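Local coordinates for sortase family protein (Streptococcus agalactiae, PDB 4D7W) that probably works as a class C sortase, a cysteine transpeptidase that links pilin subunits during pilus assembly on the streptococcal surface, at residues Lys21-Arg26 with Leu55-Thr60; Ile66-Ile71 with Gln169-Cys174; Ile73-Tyr78 with Ser118-Asp123. One frame throughout, in Å; residues are numbered along the deposited sequence.

How the contacts relate
Contact 1 joins helix 17-31 to the loop before strand 62-68, whereas contacts 2 and 3 lie in the beta sheet. Contacts 2 and 3 have centres 8 Å apart and share a pair of neighbouring antiparallel strands, 62-68 and 73-79: the N of Ile66 and the O of Leu75 lie 2.8 Å apart, a probable hydrogen bond. Contact 1 sits 23 Å from contact 2, centre to centre, on the other side of the molecule's middle, but reaches contact 3 where Thr60 O packs 3.4 Å from Tyr78 CD2. Segment 169-174 of contact 2 ends at Cys174, probably the active-site cysteine, since Thr170-Cys174 (TLVTC) matches the sortase TLxTC signature.

Contact 1: residues Lys21-Arg26 with Leu55-Thr60; sequences KKIINR and LAIDKT
Ile23 leans from its helix onto Leu55, setting CG2 3.8 Å from Leu55 CA and 3.9 Å from Leu55 CD2. The other branch of Ile23 goes to a second partner, CD1 meeting Ile57 CG2 at 4.0 Å, with the two side chains crossing at about a right angle. A beta-branched residue suits this place because its two arms reach two residues of the loop at once. Ile23 has CG1 anti to its carbonyl carbon (chi1 -62°), which turns CG2 against Leu55 while CD1 extends to Ile57.

Beside these methyls a water bridges the backbones, donating to Ile23 O at 2.8 Å and accepting from Leu55 N at 2.9 Å. Polar backbone groups are thus satisfied where the segments stand too far apart to bond directly. Met15 packs on Ile23, and Tyr8 and Val12 of helix 3-13 pack on Ile57.

Further along the loop, Asp58 OD1 takes Thr60 N at 2.9 Å and Thr60 OG1 at 2.7 Å, both from one face of the carboxylate plane. The bond from Thr60 N makes an Asx turn, to which OG1 adds a second grip, in a loop that packs on an N-terminal helix before entering strand 62-68 of the sortase beta fold.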
ATOM      1  N   LYS A  21       2.927 -19.836   2.777  1.00 41.43           N
ATOM      2  CA  LYS A  21       3.158 -19.796   4.219  1.00 43.38           C
ATOM      3  C   LYS A  21       4.479 -19.142   4.594  1.00 37.62           C
ATOM      4  O   LYS A  21       4.536 -18.345   5.527  1.00 36.31           O
ATOM      5  CB  LYS A  21       3.109 -21.209   4.819  1.00 48.29           C
ATOM      6  CG  LYS A  21       1.712 -21.703   5.158  1.00 57.19           C
ATOM      7  CD  LYS A  21       1.759 -23.079   5.833  1.00 64.09           C
ATOM      8  CE  LYS A  21       0.381 -23.739   5.835  1.00 69.95           C
ATOM      9  NZ  LYS A  21       0.374 -25.060   6.534  1.00 74.51           N
ATOM     10  N   LYS A  22       5.547 -19.506   3.892  1.00 39.83           N
ATOM     11  CA  LYS A  22       6.856 -18.921   4.156  1.00 37.67           C
ATOM     12  C   LYS A  22       6.804 -17.405   3.960  1.00 34.07           C
ATOM     13  O   LYS A  22       7.192 -16.633   4.835  1.00 33.08           O
ATOM     14  CB  LYS A  22       7.915 -19.546   3.251  1.00 41.52           C
ATOM     15  CG  LYS A  22       9.310 -18.959   3.417  1.00 50.37           C
ATOM     16  CD  LYS A  22      10.367 -19.881   2.807  1.00 62.29           C
ATOM     17  CE  LYS A  22      11.659 -19.145   2.456  1.00 69.80           C
ATOM     18  NZ  LYS A  22      11.577 -18.436   1.137  1.00 74.28           N
ATOM     19  N   ILE A  23       6.307 -16.979   2.809  1.00 33.75           N
ATOM     20  CA  ILE A  23       6.276 -15.553   2.496  1.00 32.65           C
ATOM     21  C   ILE A  23       5.332 -14.764   3.415  1.00 33.34           C
ATOM     22  O   ILE A  23       5.692 -13.691   3.928  1.00 30.52           O
ATOM     23  CB  ILE A  23       5.889 -15.333   1.007  1.00 34.30           C
ATOM     24  CG1 ILE A  23       6.943 -15.985   0.104  1.00 35.18           C
ATOM     25  CG2 ILE A  23       5.786 -13.841   0.712  1.00 27.54           C
ATOM     26  CD1 ILE A  23       6.559 -16.113  -1.363  1.00 36.43           C
ATOM     27  N   ILE A  24       4.134 -15.287   3.649  1.00 36.52           N
ATOM     28  CA  ILE A  24       3.204 -14.591   4.528  1.00 33.43           C
ATOM     29  C   ILE A  24       3.747 -14.503   5.947  1.00 30.00           C
ATOM     30  O   ILE A  24       3.707 -13.433   6.565  1.00 32.46           O
ATOM     31  CB  ILE A  24       1.812 -15.268   4.549  1.00 42.26           C
ATOM     32  CG1 ILE A  24       1.064 -14.987   3.255  1.00 42.51           C
ATOM     33  CG2 ILE A  24       0.974 -14.754   5.711  1.00 43.90           C
ATOM     34  CD1 ILE A  24       0.931 -13.497   2.928  1.00 45.99           C
ATOM     35  N   ASN A  25       4.257 -15.624   6.473  1.00 31.20           N
ATOM     36  CA  ASN A  25       4.816 -15.646   7.830  1.00 34.88           C
ATOM     37  C   ASN A  25       5.962 -14.651   8.020  1.00 37.93           C
ATOM     38  O   ASN A  25       6.009 -13.928   9.013  1.00 30.93           O
ATOM     39  CB  ASN A  25       5.292 -17.060   8.193  1.00 33.35           C
ATOM     40  CG  ASN A  25       4.155 -17.961   8.614  1.00 41.07           C
ATOM     41  OD1 ASN A  25       3.003 -17.537   8.647  1.00 39.96           O
ATOM     42  ND2 ASN A  25       4.470 -19.225   8.931  1.00 42.18           N
ATOM     43  N   ARG A  26       6.881 -14.602   7.061  1.00 30.20           N
ATOM     44  CA  ARG A  26       7.950 -13.602   7.093  1.00 29.23           C
ATOM     45  C   ARG A  26       7.410 -12.169   7.088  1.00 28.08           C
ATOM     46  O   ARG A  26       7.957 -11.281   7.742  1.00 28.20           O
ATOM     47  CB  ARG A  26       8.893 -13.794   5.903  1.00 30.91           C
ATOM     48  CG  ARG A  26       9.779 -15.044   5.990  1.00 34.46           C
ATOM     49  CD  ARG A  26      10.894 -14.984   4.936  1.00 38.73           C
ATOM     50  NE  ARG A  26      11.920 -13.999   5.297  1.00 41.79           N
ATOM     51  CZ  ARG A  26      12.235 -12.920   4.572  1.00 50.25           C
ATOM     52  NH1 ARG A  26      11.612 -12.670   3.425  1.00 44.87           N
ATOM     53  NH2 ARG A  26      13.186 -12.090   4.997  1.00 54.57           N
ATOM     54  N   LEU A  55       7.431 -10.122   0.709  1.00 24.81           N
ATOM     55  CA  LEU A  55       6.330 -10.208  -0.258  1.00 27.68           C
ATOM     56  C   LEU A  55       6.839 -10.202  -1.703  1.00 37.55           C
ATOM     57  O   LEU A  55       6.200  -9.651  -2.594  1.00 44.12           O
ATOM     58  CB  LEU A  55       5.334  -9.055  -0.040  1.00 24.94           C
ATOM     59  CG  LEU A  55       4.672  -9.091   1.340  1.00 28.65           C
ATOM     60  CD1 LEU A  55       3.673  -7.943   1.483  1.00 30.67           C
ATOM     61  CD2 LEU A  55       3.994 -10.423   1.524  1.00 25.28           C
ATOM     62  N   ALA A  56       8.002 -10.796  -1.924  1.00 31.46           N
ATOM     63  CA  ALA A  56       8.620 -10.778  -3.240  1.00 29.58           C
ATOM     64  C   ALA A  56       8.571 -12.167  -3.840  1.00 37.18           C
ATOM     65  O   ALA A  56       9.045 -13.115  -3.215  1.00 35.53           O
ATOM     66  CB  ALA A  56      10.075 -10.276  -3.151  1.00 24.78           C
ATOM     67  N   ILE A  57       7.986 -12.306  -5.032  1.00 35.00           N
ATOM     68  CA  ILE A  57       7.974 -13.614  -5.698  1.00 33.16           C
ATOM     69  C   ILE A  57       8.748 -13.605  -7.015  1.00 37.10           C
ATOM     70  O   ILE A  57       8.759 -14.607  -7.737  1.00 40.36           O
ATOM     71  CB  ILE A  57       6.556 -14.098  -5.993  1.00 33.58           C
ATOM     72  CG1 ILE A  57       5.928 -13.244  -7.095  1.00 32.80           C
ATOM     73  CG2 ILE A  57       5.704 -14.098  -4.717  1.00 33.56           C
ATOM     74  CD1 ILE A  57       4.501 -13.661  -7.417  1.00 33.88           C
ATOM     75  N   ASP A  58       9.379 -12.475  -7.327  1.00 35.00           N
ATOM     76  CA  ASP A  58      10.236 -12.350  -8.506  1.00 33.88           C
ATOM     77  C   ASP A  58      11.059 -11.093  -8.326  1.00 34.68           C
ATOM     78  O   ASP A  58      11.026 -10.496  -7.267  1.00 38.75           O
ATOM     79  CB  ASP A  58       9.419 -12.313  -9.813  1.00 39.57           C
ATOM     80  CG  ASP A  58       8.357 -11.201  -9.838  1.00 49.26           C
ATOM     81  OD1 ASP A  58       8.582 -10.104  -9.280  1.00 48.69           O
ATOM     82  OD2 ASP A  58       7.282 -11.432 -10.431  1.00 56.06           O
ATOM     83  N   LYS A  59      11.780 -10.672  -9.354  1.00 32.89           N
ATOM     84  CA  LYS A  59      12.657  -9.515  -9.197  1.00 40.77           C
ATOM     85  C   LYS A  59      12.020  -8.160  -9.552  1.00 39.68           C
ATOM     86  O   LYS A  59      12.716  -7.144  -9.614  1.00 42.73           O
ATOM     87  CB  LYS A  59      13.920  -9.710 -10.037  1.00 46.17           C
ATOM     88  CG  LYS A  59      14.841 -10.799  -9.497  1.00 56.01           C
ATOM     89  CD  LYS A  59      16.261 -10.616 -10.002  1.00 63.81           C
ATOM     90  CE  LYS A  59      17.230 -11.487  -9.224  1.00 70.38           C
ATOM     91  NZ  LYS A  59      18.616 -10.921  -9.212  1.00 74.66           N
ATOM     92  N   THR A  60      10.708  -8.139  -9.763  1.00 35.46           N
ATOM     93  CA  THR A  60      10.037  -6.937 -10.254  1.00 37.33           C
ATOM     94  C   THR A  60       9.672  -5.923  -9.164  1.00 39.51           C
ATOM     95  O   THR A  60       9.384  -4.776  -9.469  1.00 43.15           O
ATOM     96  CB  THR A  60       8.745  -7.294 -10.999  1.00 39.20           C
ATOM     97  OG1 THR A  60       7.734  -7.644 -10.054  1.00 40.31           O
ATOM     98  CG2 THR A  60       8.970  -8.475 -11.921  1.00 47.90           C
TER
HETATM   99  O   HOH W   1       7.592 -11.873   3.045  1.00 33.15           O

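Contact 2: residues Ile66-Ile71 with Gln169-Cys174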
ATOM      1  N   ILE A  66      -3.984  -3.412  -5.878  1.00 32.58           N
ATOM      2  CA  ILE A  66      -5.040  -2.755  -5.131  1.00 33.91           C
ATOM      3  C   ILE A  66      -6.264  -2.559  -6.021  1.00 35.10           C
ATOM      4  O   ILE A  66      -6.139  -2.318  -7.221  1.00 34.19           O
ATOM      5  CB  ILE A  66      -4.579  -1.398  -4.573  1.00 32.92           C
ATOM      6  CG1 ILE A  66      -5.676  -0.767  -3.714  1.00 34.20           C
ATOM      7  CG2 ILE A  66      -4.153  -0.471  -5.708  1.00 36.04           C
ATOM      8  CD1 ILE A  66      -5.271   0.573  -3.125  1.00 38.07           C
ATOM      9  N   SER A  67      -7.442  -2.683  -5.417  1.00 35.92           N
ATOM     10  CA  SER A  67      -8.716  -2.561  -6.129  1.00 39.55           C
ATOM     11  C   SER A  67      -9.605  -1.554  -5.432  1.00 39.23           C
ATOM     12  O   SER A  67      -9.857  -1.676  -4.228  1.00 37.33           O
ATOM     13  CB  SER A  67      -9.447  -3.903  -6.197  1.00 40.74           C
ATOM     14  OG  SER A  67      -8.740  -4.828  -6.990  1.00 44.61           O
ATOM     15  N   ILE A  68     -10.078  -0.573  -6.191  1.00 39.88           N
ATOM     16  CA  ILE A  68     -10.942   0.471  -5.663  1.00 39.79           C
ATOM     17  C   ILE A  68     -12.142   0.619  -6.578  1.00 42.03           C
ATOM     18  O   ILE A  68     -12.203   1.561  -7.386  1.00 48.07           O
ATOM     19  CB  ILE A  68     -10.211   1.814  -5.544  1.00 40.67           C
ATOM     20  CG1 ILE A  68      -8.815   1.601  -4.960  1.00 39.44           C
ATOM     21  CG2 ILE A  68     -11.023   2.789  -4.699  1.00 36.48           C
ATOM     22  CD1 ILE A  68      -8.024   2.868  -4.828  1.00 40.48           C
ATOM     23  N   PRO A  69     -13.091  -0.319  -6.457  1.00 42.71           N
ATOM     24  CA  PRO A  69     -14.280  -0.475  -7.303  1.00 46.07           C
ATOM     25  C   PRO A  69     -15.014   0.824  -7.550  1.00 45.75           C
ATOM     26  O   PRO A  69     -15.504   1.032  -8.653  1.00 48.36           O
ATOM     27  CB  PRO A  69     -15.151  -1.439  -6.495  1.00 46.73           C
ATOM     28  CG  PRO A  69     -14.155  -2.299  -5.788  1.00 47.67           C
ATOM     29  CD  PRO A  69     -13.024  -1.365  -5.417  1.00 46.48           C
ATOM     30  N   LYS A  70     -15.092   1.685  -6.543  1.00 44.19           N
ATOM     31  CA  LYS A  70     -15.875   2.897  -6.685  1.00 45.32           C
ATOM     32  C   LYS A  70     -15.330   3.810  -7.791  1.00 50.09           C
ATOM     33  O   LYS A  70     -16.102   4.468  -8.489  1.00 52.79           O
ATOM     34  CB  LYS A  70     -15.941   3.654  -5.362  1.00 44.54           C
ATOM     35  CG  LYS A  70     -16.941   4.791  -5.412  1.00 48.65           C
ATOM     36  CD  LYS A  70     -16.963   5.597  -4.132  1.00 47.43           C
ATOM     37  CE  LYS A  70     -18.125   6.576  -4.138  1.00 49.88           C
ATOM     38  NZ  LYS A  70     -18.098   7.448  -2.932  1.00 51.69           N
ATOM     39  N   ILE A  71     -14.010   3.839  -7.962  1.00 49.66           N
ATOM     40  CA  ILE A  71     -13.405   4.707  -8.966  1.00 48.91           C
ATOM     41  C   ILE A  71     -12.705   3.912 -10.065  1.00 49.70           C
ATOM     42  O   ILE A  71     -11.903   4.465 -10.818  1.00 52.58           O
ATOM     43  CB  ILE A  71     -12.395   5.686  -8.331  1.00 48.50           C
ATOM     44  CG1 ILE A  71     -11.241   4.912  -7.673  1.00 44.93           C
ATOM     45  CG2 ILE A  71     -13.087   6.589  -7.324  1.00 44.65           C
ATOM     46  CD1 ILE A  71     -10.271   5.784  -6.898  1.00 40.80           C
ATOM     47  N   GLN A 169      -4.531   1.525   6.799  1.00 30.01           N
ATOM     48  CA  GLN A 169      -3.861   1.718   5.522  1.00 29.57           C
ATOM     49  C   GLN A 169      -4.290   3.075   4.965  1.00 30.10           C
ATOM     50  O   GLN A 169      -5.481   3.367   4.902  1.00 30.56           O
ATOM     51  CB  GLN A 169      -4.198   0.586   4.552  1.00 29.07           C
ATOM     52  CG  GLN A 169      -3.430   0.596   3.237  1.00 32.33           C
ATOM     53  CD  GLN A 169      -3.602  -0.707   2.479  1.00 34.55           C
ATOM     54  OE1 GLN A 169      -4.391  -0.785   1.541  1.00 31.88           O
ATOM     55  NE2 GLN A 169      -2.873  -1.745   2.897  1.00 31.71           N
ATOM     56  N   THR A 170      -3.322   3.902   4.591  1.00 30.09           N
ATOM     57  CA  THR A 170      -3.623   5.232   4.046  1.00 30.65           C
ATOM     58  C   THR A 170      -3.220   5.300   2.586  1.00 30.34           C
ATOM     59  O   THR A 170      -2.143   4.830   2.210  1.00 29.83           O
ATOM     60  CB  THR A 170      -2.898   6.337   4.836  1.00 31.15           C
ATOM     61  OG1 THR A 170      -3.405   6.365   6.166  1.00 33.38           O
ATOM     62  CG2 THR A 170      -3.108   7.733   4.202  1.00 31.77           C
ATOM     63  N   LEU A 171      -4.102   5.867   1.762  1.00 30.69           N
ATOM     64  CA  LEU A 171      -3.802   6.111   0.368  1.00 32.23           C
ATOM     65  C   LEU A 171      -3.500   7.608   0.219  1.00 35.35           C
ATOM     66  O   LEU A 171      -4.267   8.451   0.680  1.00 31.85           O
ATOM     67  CB  LEU A 171      -4.966   5.670  -0.532  1.00 30.55           C
ATOM     68  CG  LEU A 171      -5.536   4.263  -0.289  1.00 36.06           C
ATOM     69  CD1 LEU A 171      -6.667   3.991  -1.257  1.00 35.04           C
ATOM     70  CD2 LEU A 171      -4.438   3.146  -0.364  1.00 29.38           C
ATOM     71  N   VAL A 172      -2.365   7.915  -0.398  1.00 31.12           N
ATOM     72  CA  VAL A 172      -1.830   9.260  -0.452  1.00 31.76           C
ATOM     73  C   VAL A 172      -1.681   9.716  -1.891  1.00 36.10           C
ATOM     74  O   VAL A 172      -1.153   8.983  -2.731  1.00 31.42           O
ATOM     75  CB  VAL A 172      -0.445   9.343   0.225  1.00 31.68           C
ATOM     76  CG1 VAL A 172       0.082  10.787   0.186  1.00 32.49           C
ATOM     77  CG2 VAL A 172      -0.518   8.816   1.664  1.00 31.53           C
ATOM     78  N   THR A 173      -2.130  10.931  -2.184  1.00 34.60           N
ATOM     79  CA  THR A 173      -1.861  11.512  -3.485  1.00 32.97           C
ATOM     80  C   THR A 173      -1.723  13.022  -3.319  1.00 35.94           C
ATOM     81  O   THR A 173      -1.880  13.536  -2.213  1.00 35.03           O
ATOM     82  CB  THR A 173      -2.962  11.179  -4.512  1.00 32.89           C
ATOM     83  OG1 THR A 173      -2.531  11.588  -5.814  1.00 36.82           O
ATOM     84  CG2 THR A 173      -4.292  11.864  -4.157  1.00 33.47           C
ATOM     85  N   CYS A 174      -1.397  13.718  -4.405  1.00 36.26           N
ATOM     86  CA  CYS A 174      -1.243  15.182  -4.383  1.00 44.52           C
ATOM     87  C   CYS A 174      -2.572  15.906  -4.566  1.00 39.44           C
ATOM     88  O   CYS A 174      -3.503  15.370  -5.161  1.00 38.36           O
ATOM     89  CB  CYS A 174      -0.270  15.647  -5.477  1.00 56.29           C
ATOM     90  SG  CYS A 174       1.443  15.141  -5.234  1.00 67.06           S
TER
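Leu171, with CG anti to its carbonyl carbon (chi1 -49°), faces Ile66 and Ile68, and the torsions of all three send their terminal methyls into one meeting point. Ile66 has CG1 anti to the backbone N (chi1 -176°), an extended pose that carries CD1 far out from strand 62-68. Ile68 reaches the same leucine by another route, its CG1 lying beside the backbone N, and the chain beyond is straight, so its CD1 also ends well away from the strand.

The methyls meet tip to tip. Ile66 CD1 lies 3.9 Å from Leu171 CD2 and 4.1 Å from Leu171 CD1, against both prongs of the fork, while Ile68 CD1 touches Leu171 CD1 alone, at 4.0 Å. A leucine fits here because its branch comes late in the side chain and presents two methyls to two partners; long isoleucine arms suit the other side because the backbones are far apart, with Ile66 CA and Leu171 CA 10.5 Å from each other. Contact is therefore purely apolar, by dispersion and the exclusion of water from a buried interface.

Alternation along the strands selects these residues. Ile66 and Ile68 point toward Leu171, with Ser67 between them on the other side of the strand. After Ile68 the chain turns, closed by Ile71 N to Ile68 O at 3.0 Å, and Lys70 forms a salt bridge with Asp131.

On strand 132-137, Trp133 packs on both Ile66 and Leu171 and donates through NE1 to Gln169 OE1. Strand 167-175 lies between strands 105-115 and 182-191, and strand 62-68 between 73-79 and 132-137, so the three aliphatic side chains meet in the core of the sortase beta barrel, linking two separated parts of its wall.

Contact 3: residues Ile73-Tyr78 with Ser118-Asp123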
ATOM      1  N   ILE A  73     -10.370   1.528 -10.258  1.00 44.55           N
ATOM      2  CA  ILE A  73      -8.935   1.378 -10.230  1.00 42.51           C
ATOM      3  C   ILE A  73      -8.566  -0.050  -9.860  1.00 40.81           C
ATOM      4  O   ILE A  73      -9.074  -0.614  -8.882  1.00 38.65           O
ATOM      5  CB  ILE A  73      -8.284   2.351  -9.220  1.00 46.14           C
ATOM      6  CG1 ILE A  73      -8.449   3.804  -9.675  1.00 50.56           C
ATOM      7  CG2 ILE A  73      -6.815   1.998  -9.008  1.00 45.71           C
ATOM      8  CD1 ILE A  73      -7.775   4.137 -11.011  1.00 52.61           C
ATOM      9  N   LYS A  74      -7.678  -0.632 -10.652  1.00 39.04           N
ATOM     10  CA  LYS A  74      -7.039  -1.886 -10.303  1.00 39.92           C
ATOM     11  C   LYS A  74      -5.605  -1.756 -10.788  1.00 39.11           C
ATOM     12  O   LYS A  74      -5.361  -1.715 -11.994  1.00 43.81           O
ATOM     13  CB  LYS A  74      -7.749  -3.081 -10.942  1.00 40.91           C
ATOM     14  CG  LYS A  74      -7.243  -4.417 -10.414  1.00 50.35           C
ATOM     15  CD  LYS A  74      -8.012  -5.607 -10.989  1.00 60.25           C
ATOM     16  CE  LYS A  74      -7.304  -6.215 -12.205  1.00 65.73           C
ATOM     17  NZ  LYS A  74      -7.679  -7.648 -12.453  1.00 65.55           N
ATOM     18  N   LEU A  75      -4.669  -1.630  -9.851  1.00 38.22           N
ATOM     19  CA  LEU A  75      -3.269  -1.359 -10.187  1.00 36.49           C
ATOM     20  C   LEU A  75      -2.326  -2.214  -9.372  1.00 32.25           C
ATOM     21  O   LEU A  75      -2.628  -2.557  -8.218  1.00 35.45           O
ATOM     22  CB  LEU A  75      -2.922   0.113  -9.955  1.00 38.96           C
ATOM     23  CG  LEU A  75      -3.524   1.178 -10.864  1.00 34.44           C
ATOM     24  CD1 LEU A  75      -3.313   2.551 -10.245  1.00 39.69           C
ATOM     25  CD2 LEU A  75      -2.887   1.118 -12.231  1.00 34.78           C
ATOM     26  N   PRO A  76      -1.173  -2.552  -9.963  1.00 30.37           N
ATOM     27  CA  PRO A  76      -0.125  -3.294  -9.248  1.00 30.42           C
ATOM     28  C   PRO A  76       0.571  -2.429  -8.201  1.00 32.32           C
ATOM     29  O   PRO A  76       0.779  -1.235  -8.435  1.00 37.94           O
ATOM     30  CB  PRO A  76       0.846  -3.705 -10.369  1.00 31.82           C
ATOM     31  CG  PRO A  76       0.622  -2.686 -11.467  1.00 35.67           C
ATOM     32  CD  PRO A  76      -0.840  -2.319 -11.384  1.00 34.34           C
ATOM     33  N   LEU A  77       0.907  -3.034  -7.063  1.00 31.02           N
ATOM     34  CA  LEU A  77       1.587  -2.380  -5.941  1.00 29.37           C
ATOM     35  C   LEU A  77       3.052  -2.743  -5.909  1.00 30.10           C
ATOM     36  O   LEU A  77       3.370  -3.927  -5.864  1.00 29.73           O
ATOM     37  CB  LEU A  77       0.990  -2.813  -4.595  1.00 30.34           C
ATOM     38  CG  LEU A  77      -0.381  -2.317  -4.187  1.00 45.37           C
ATOM     39  CD1 LEU A  77      -0.725  -2.906  -2.823  1.00 44.79           C
ATOM     40  CD2 LEU A  77      -0.383  -0.797  -4.143  1.00 47.73           C
ATOM     41  N   TYR A  78       3.944  -1.759  -5.876  1.00 28.31           N
ATOM     42  CA  TYR A  78       5.371  -2.072  -5.845  1.00 28.42           C
ATOM     43  C   TYR A  78       6.067  -1.629  -4.551  1.00 30.91           C
ATOM     44  O   TYR A  78       5.614  -0.706  -3.875  1.00 31.08           O
ATOM     45  CB  TYR A  78       6.063  -1.440  -7.062  1.00 31.20           C
ATOM     46  CG  TYR A  78       5.707  -2.120  -8.374  1.00 33.81           C
ATOM     47  CD1 TYR A  78       4.574  -1.752  -9.081  1.00 34.76           C
ATOM     48  CD2 TYR A  78       6.499  -3.148  -8.893  1.00 35.49           C
ATOM     49  CE1 TYR A  78       4.233  -2.371 -10.278  1.00 34.96           C
ATOM     50  CE2 TYR A  78       6.159  -3.780 -10.081  1.00 37.65           C
ATOM     51  CZ  TYR A  78       5.023  -3.377 -10.766  1.00 38.98           C
ATOM     52  OH  TYR A  78       4.667  -3.980 -11.938  1.00 40.40           O
ATOM     53  N   SER A 118      -2.602   8.158 -17.811  1.00 86.74           N
ATOM     54  CA  SER A 118      -2.859   7.203 -16.743  1.00 81.16           C
ATOM     55  C   SER A 118      -3.526   7.907 -15.559  1.00 71.21           C
ATOM     56  O   SER A 118      -3.007   8.903 -15.048  1.00 69.33           O
ATOM     57  CB  SER A 118      -1.559   6.519 -16.310  1.00 82.45           C
ATOM     58  OG  SER A 118      -0.563   7.470 -15.986  1.00 84.16           O
ATOM     59  N   ARG A 119      -4.679   7.394 -15.133  1.00 62.76           N
ATOM     60  CA  ARG A 119      -5.429   8.013 -14.049  1.00 58.08           C
ATOM     61  C   ARG A 119      -4.677   7.919 -12.724  1.00 52.05           C
ATOM     62  O   ARG A 119      -4.542   8.914 -12.015  1.00 52.45           O
ATOM     63  CB  ARG A 119      -6.818   7.374 -13.919  1.00 64.11           C
ATOM     64  CG  ARG A 119      -7.793   7.766 -15.031  1.00 72.21           C
ATOM     65  CD  ARG A 119      -9.132   7.019 -14.947  1.00 77.83           C
ATOM     66  NE  ARG A 119      -9.014   5.594 -15.266  1.00 82.48           N
ATOM     67  CZ  ARG A 119      -9.287   4.607 -14.413  1.00 84.18           C
ATOM     68  NH1 ARG A 119      -9.707   4.888 -13.187  1.00 86.01           N
ATOM     69  NH2 ARG A 119      -9.153   3.339 -14.785  1.00 82.65           N
ATOM     70  N   LEU A 120      -4.182   6.728 -12.404  1.00 49.76           N
ATOM     71  CA  LEU A 120      -3.553   6.463 -11.108  1.00 47.25           C
ATOM     72  C   LEU A 120      -4.523   6.810  -9.962  1.00 46.14           C
ATOM     73  O   LEU A 120      -5.631   6.278  -9.906  1.00 44.25           O
ATOM     74  CB  LEU A 120      -2.237   7.236 -10.992  1.00 44.49           C
ATOM     75  CG  LEU A 120      -1.239   6.880 -12.105  1.00 48.13           C
ATOM     76  CD1 LEU A 120      -0.118   7.904 -12.244  1.00 49.40           C
ATOM     77  CD2 LEU A 120      -0.670   5.487 -11.879  1.00 48.47           C
ATOM     78  N   PHE A 121      -4.120   7.699  -9.060  1.00 42.01           N
ATOM     79  CA  PHE A 121      -5.009   8.116  -7.972  1.00 41.71           C
ATOM     80  C   PHE A 121      -5.732   9.450  -8.267  1.00 49.62           C
ATOM     81  O   PHE A 121      -6.093  10.181  -7.342  1.00 42.66           O
ATOM     82  CB  PHE A 121      -4.224   8.236  -6.667  1.00 39.80           C
ATOM     83  CG  PHE A 121      -4.050   6.916  -5.920  1.00 38.44           C
ATOM     84  CD1 PHE A 121      -4.686   5.760  -6.355  1.00 38.98           C
ATOM     85  CD2 PHE A 121      -3.255   6.853  -4.781  1.00 36.66           C
ATOM     86  CE1 PHE A 121      -4.526   4.551  -5.665  1.00 37.74           C
ATOM     87  CE2 PHE A 121      -3.102   5.653  -4.080  1.00 35.44           C
ATOM     88  CZ  PHE A 121      -3.733   4.506  -4.533  1.00 35.98           C
ATOM     89  N   SER A 122      -5.944   9.753  -9.548  1.00 44.70           N
ATOM     90  CA  SER A 122      -6.671  10.967  -9.960  1.00 46.17           C
ATOM     91  C   SER A 122      -7.983  11.173  -9.216  1.00 48.16           C
ATOM     92  O   SER A 122      -8.297  12.280  -8.782  1.00 47.55           O
ATOM     93  CB  SER A 122      -6.974  10.940 -11.461  1.00 48.03           C
ATOM     94  OG  SER A 122      -5.854  11.354 -12.210  1.00 48.11           O
ATOM     95  N   ASP A 123      -8.755  10.104  -9.075  1.00 46.99           N
ATOM     96  CA  ASP A 123     -10.106  10.240  -8.550  1.00 47.65           C
ATOM     97  C   ASP A 123     -10.197   9.899  -7.071  1.00 46.04           C
ATOM     98  O   ASP A 123     -11.278   9.577  -6.571  1.00 45.93           O
ATOM     99  CB  ASP A 123     -11.072   9.371  -9.358  1.00 49.78           C
ATOM    100  CG  ASP A 123     -11.254   9.880 -10.780  1.00 54.46           C
ATOM    101  OD1 ASP A 123     -11.147  11.107 -10.987  1.00 55.79           O
ATOM    102  OD2 ASP A 123     -11.486   9.057 -11.687  1.00 56.08           O
TER
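Arg119, whose side chain runs past Ile73, has its carbonyl O gripped twice by one residue. Ser122 OG donates to Arg119 O at 2.8 Å, in the carbonyl plane and on a lone pair, with a C=O...donor angle of 128°. Ser122 N adds the backbone bond to the same oxygen, at 3.0 Å. The backbone bond closes a type II' beta turn from Arg119 to Ser122, and serine suits the last position because its short hydroxyl can bend back to the carbonyl that its own N-H already holds.

Alternation puts Ile73 and Leu75 on the same face of their strand, toward the turn. Leu75 brings CD1 to 4.0 Å from Leu120 CA and 4.3 Å from Leu120 CD2, a loose aliphatic contact. Ile73 CG1 lies 3.8 Å from Leu120 O, and the side chain slides past that of Arg119 in the opposite direction. Its CD1 is modelled still nearer to Leu120 O and to Arg119 NH1, closer than a methyl would normally sit, so the exact placing of that methyl is doubtful.

Arg119 bends at chi3 (-70°), and NH2 donates to the carbonyl O of Asn72, the residue just before the strand. A long, flexible arginine can span from its turn to that carbonyl while its guanidinium passes obliquely by the end of Ile73. Strand 73-78 and the short, weakly bonded strand about 118-120 cross at 90° with axes 8.6 Å apart, so the two do not pair; side chains of 73-78 pack against the turn's backbone and side chains, and Ile90 packs on both Leu75 and Phe121.

Polar bonding thus helps hold the turn and ties Arg119 to Asn72 O, while Ile73 and Leu75 join the segments without hydrogen bonds, resting partly on leucine carbons and partly on the turn's polar surface.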